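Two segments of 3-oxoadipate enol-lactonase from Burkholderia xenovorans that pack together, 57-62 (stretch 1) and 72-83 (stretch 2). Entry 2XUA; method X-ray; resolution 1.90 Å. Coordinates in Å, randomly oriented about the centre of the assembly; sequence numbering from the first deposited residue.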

# COMPACT_ATOMS: atom_id res chain seq x y z
N ARG B 57 13.54 1.49 -2.86
CA ARG B 57 12.59 0.37 -3.04
C ARG B 57 12.03 0.44 -4.44
O ARG B 57 11.99 1.53 -5.06
CB ARG B 57 11.42 0.52 -2.06
CG ARG B 57 11.82 0.19 -0.64
CD ARG B 57 10.56 0.41 0.24
NE ARG B 57 10.38 1.84 0.51
CZ ARG B 57 9.23 2.42 0.92
NH1 ARG B 57 8.12 1.73 1.06
NH2 ARG B 57 9.18 3.72 1.23
N TYR B 58 11.52 -0.69 -4.94
CA TYR B 58 10.96 -0.68 -6.26
C TYR B 58 9.95 -1.82 -6.38
O TYR B 58 9.97 -2.76 -5.58
CB TYR B 58 12.10 -0.77 -7.33
CG TYR B 58 12.74 -2.13 -7.40
CD1 TYR B 58 12.41 -3.04 -8.43
CD2 TYR B 58 13.70 -2.51 -6.48
CE1 TYR B 58 12.99 -4.34 -8.47
CE2 TYR B 58 14.29 -3.79 -6.51
CZ TYR B 58 13.90 -4.69 -7.50
OH TYR B 58 14.49 -5.92 -7.53
N ASP B 59 9.06 -1.70 -7.34
CA ASP B 59 8.15 -2.79 -7.69
C ASP B 59 8.83 -3.63 -8.75
O ASP B 59 9.12 -3.17 -9.87
CB ASP B 59 6.81 -2.24 -8.16
CG ASP B 59 5.95 -1.72 -6.99
OD1 ASP B 59 6.30 -1.99 -5.86
OD2 ASP B 59 4.91 -1.06 -7.18
N THR B 60 9.07 -4.89 -8.39
CA THR B 60 9.67 -5.83 -9.36
C THR B 60 8.81 -5.87 -10.63
O THR B 60 7.61 -5.68 -10.58
CB THR B 60 9.71 -7.23 -8.69
OG1 THR B 60 10.50 -7.16 -7.48
CG2 THR B 60 10.35 -8.31 -9.64
N ARG B 61 9.40 -6.13 -11.79
CA ARG B 61 8.57 -6.24 -13.00
C ARG B 61 7.42 -7.23 -12.76
O ARG B 61 7.55 -8.20 -12.03
CB ARG B 61 9.42 -6.72 -14.21
CG ARG B 61 10.17 -7.99 -13.96
CD ARG B 61 10.63 -8.54 -15.39
NE ARG B 61 11.64 -7.64 -15.97
CZ ARG B 61 11.94 -7.55 -17.27
NH1 ARG B 61 11.30 -8.29 -18.17
NH2 ARG B 61 12.90 -6.72 -17.66
N GLY B 62 6.29 -6.95 -13.37
CA GLY B 62 5.08 -7.74 -13.21
C GLY B 62 4.30 -7.44 -11.95
O GLY B 62 3.29 -8.09 -11.73
N PRO B 72 8.02 -15.53 -20.45
CA PRO B 72 8.51 -15.73 -19.08
C PRO B 72 9.55 -14.68 -18.70
O PRO B 72 10.09 -14.04 -19.59
CB PRO B 72 9.22 -17.07 -19.17
CG PRO B 72 9.78 -17.11 -20.54
CD PRO B 72 8.67 -16.47 -21.39
N TYR B 73 9.85 -14.51 -17.41
CA TYR B 73 10.95 -13.62 -17.02
C TYR B 73 12.09 -14.48 -16.62
O TYR B 73 11.95 -15.71 -16.40
CB TYR B 73 10.58 -12.67 -15.84
CG TYR B 73 9.37 -11.82 -16.08
CD1 TYR B 73 8.99 -11.43 -17.35
CD2 TYR B 73 8.63 -11.34 -15.00
CE1 TYR B 73 7.88 -10.64 -17.55
CE2 TYR B 73 7.55 -10.54 -15.19
CZ TYR B 73 7.16 -10.19 -16.46
OH TYR B 73 6.04 -9.41 -16.63
N THR B 74 13.25 -13.86 -16.51
CA THR B 74 14.41 -14.62 -16.12
C THR B 74 15.09 -13.91 -14.99
O THR B 74 14.89 -12.69 -14.83
CB THR B 74 15.40 -14.76 -17.30
OG1 THR B 74 15.94 -13.47 -17.62
CG2 THR B 74 14.68 -15.36 -18.54
N ILE B 75 15.90 -14.66 -14.24
CA ILE B 75 16.75 -14.11 -13.16
C ILE B 75 17.72 -13.01 -13.68
O ILE B 75 18.05 -12.04 -12.94
CB ILE B 75 17.45 -15.22 -12.34
CG1 ILE B 75 18.10 -14.69 -11.05
CG2 ILE B 75 18.56 -15.98 -13.22
CD1 ILE B 75 17.13 -14.02 -10.06
N GLU B 76 18.13 -13.14 -14.97
CA GLU B 76 18.92 -12.09 -15.65
C GLU B 76 18.12 -10.84 -15.93
O GLU B 76 18.69 -9.73 -15.94
CB GLU B 76 19.55 -12.56 -16.99
CG GLU B 76 20.58 -13.64 -16.85
CD GLU B 76 20.00 -15.03 -16.58
OE1 GLU B 76 18.91 -15.31 -17.07
OE2 GLU B 76 20.64 -15.82 -15.85
N GLN B 77 16.84 -10.97 -16.23
CA GLN B 77 16.06 -9.77 -16.40
C GLN B 77 15.94 -9.09 -15.00
O GLN B 77 16.09 -7.87 -14.85
CB GLN B 77 14.67 -10.04 -16.95
CG GLN B 77 14.60 -10.14 -18.51
CD GLN B 77 13.34 -10.83 -18.93
OE1 GLN B 77 12.80 -11.63 -18.18
NE2 GLN B 77 12.84 -10.51 -20.14
N LEU B 78 15.69 -9.91 -14.00
CA LEU B 78 15.49 -9.37 -12.65
C LEU B 78 16.72 -8.71 -12.09
O LEU B 78 16.63 -7.69 -11.40
CB LEU B 78 14.94 -10.45 -11.69
CG LEU B 78 13.62 -11.14 -12.07
CD1 LEU B 78 13.46 -12.28 -11.10
CD2 LEU B 78 12.38 -10.22 -12.01
N THR B 79 17.88 -9.27 -12.36
CA THR B 79 19.11 -8.69 -11.90
C THR B 79 19.36 -7.36 -12.66
O THR B 79 19.76 -6.35 -12.05
CB THR B 79 20.26 -9.67 -12.08
OG1 THR B 79 20.02 -10.85 -11.31
CG2 THR B 79 21.58 -9.12 -11.52
N GLY B 80 19.12 -7.38 -13.97
CA GLY B 80 19.37 -6.24 -14.83
C GLY B 80 18.41 -5.09 -14.54
O GLY B 80 18.73 -3.91 -14.76
N ASP B 81 17.23 -5.44 -14.05
CA ASP B 81 16.30 -4.46 -13.58
C ASP B 81 16.92 -3.65 -12.43
O ASP B 81 16.83 -2.43 -12.47
CB ASP B 81 15.00 -5.13 -13.16
CG ASP B 81 14.18 -5.57 -14.34
OD1 ASP B 81 14.56 -5.30 -15.53
OD2 ASP B 81 13.11 -6.13 -14.11
N VAL B 82 17.54 -4.31 -11.46
CA VAL B 82 18.13 -3.64 -10.25
C VAL B 82 19.24 -2.78 -10.76
O VAL B 82 19.26 -1.57 -10.51
CB VAL B 82 18.69 -4.63 -9.19
CG1 VAL B 82 19.42 -3.86 -8.02
CG2 VAL B 82 17.57 -5.50 -8.59
N LEU B 83 20.11 -3.38 -11.56
CA LEU B 83 21.23 -2.62 -12.14
C LEU B 83 20.86 -1.39 -12.96
O LEU B 83 21.44 -0.34 -12.74
CB LEU B 83 22.15 -3.56 -12.92
CG LEU B 83 22.74 -4.63 -12.06
CD1 LEU B 83 23.44 -5.58 -13.05
CD2 LEU B 83 23.74 -4.11 -11.01
O HOH W 1 14.26 -7.27 -9.73
O HOH W 2 12.13 -6.22 -11.58

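The contact centres on Arg-61, which lies in the loop that follows the end of a strand in stretch 1 and loses more surface to the helical stretch than any other residue here. The end of its side chain meets Asp-81 side-on, along its NE-NH2 edge, in a bidentate salt bridge: Arg-61 NE donates to Asp-81 OD2 at 2.8 Å, and Arg-61 NH2 donates to Asp-81 OD1 at 3.1 Å. Both N-H bonds point almost straight at their acceptors, so the two planar groups share two nearly linear hydrogen bonds. Arginine suits this place because it offers two donors in one plane, and aspartate because it returns two acceptors with matching spacing and opposite charge, an important match where both residues are buried.

Asp-81 OD2 does further work. A water lies 2.7 Å from Asp-81 OD2 and donates to it, while accepting from Arg-61 N, also at 2.7 Å. The same oxygen thus serves Arg-61 NE directly and is linked to Arg-61 N through the water; NH1 has no hydrogen bond here. Asp-81 OD1 is also hydrogen-bonded elsewhere in the structure.

The aliphatic part of Arg-61 is packed too. Arg-61 CD sits over the face of the Tyr-73 ring, 3.5 Å from its centroid, a CH-pi contact; the guanidinium carbon is farther off, and any cation-pi attraction is weak at most. Arg-61 CG touches Leu-78 CD2 at 3.7 Å, and Thr-60 CG2 approaches the same methyl at 3.7 Å, so Leu-78 supplies an apolar surface beside the charged pair. Gln-77 covers one face of the guanidinium with its CB. Although Arg-61 NH1 comes within 3.3 Å of Gln-77 NE2, both are donors and no hydrogen bond forms.

Gln-77 is tied into the start of its own helix: its backbone N donates to Thr-74 OG1 at 3.0 Å, the capping bond, and its OE1 accepts from Thr-74 N at 2.8 Å; no hydrogen bond is found for NE2. Threonine suits the N-cap because its hydroxyl can accept from an amide that has no preceding helical turn to serve it.

Farther along the helix, Val-82 CG2 meets Tyr-58 CZ at 3.9 Å, so the valine methyl gives the ring an apolar neighbour. The hydroxyl is not left unpaired: Tyr-58 OH hydrogen-bonds at 2.6 Å to a water that donates to Leu-78 O at 2.9 Å. Tyrosine thus combines apolar packing with a polar link to the helix backbone. Gly-62, with positive phi, fits closely against Tyr-73; a CB there would lie only 3.2 Å from Tyr-73 CE2.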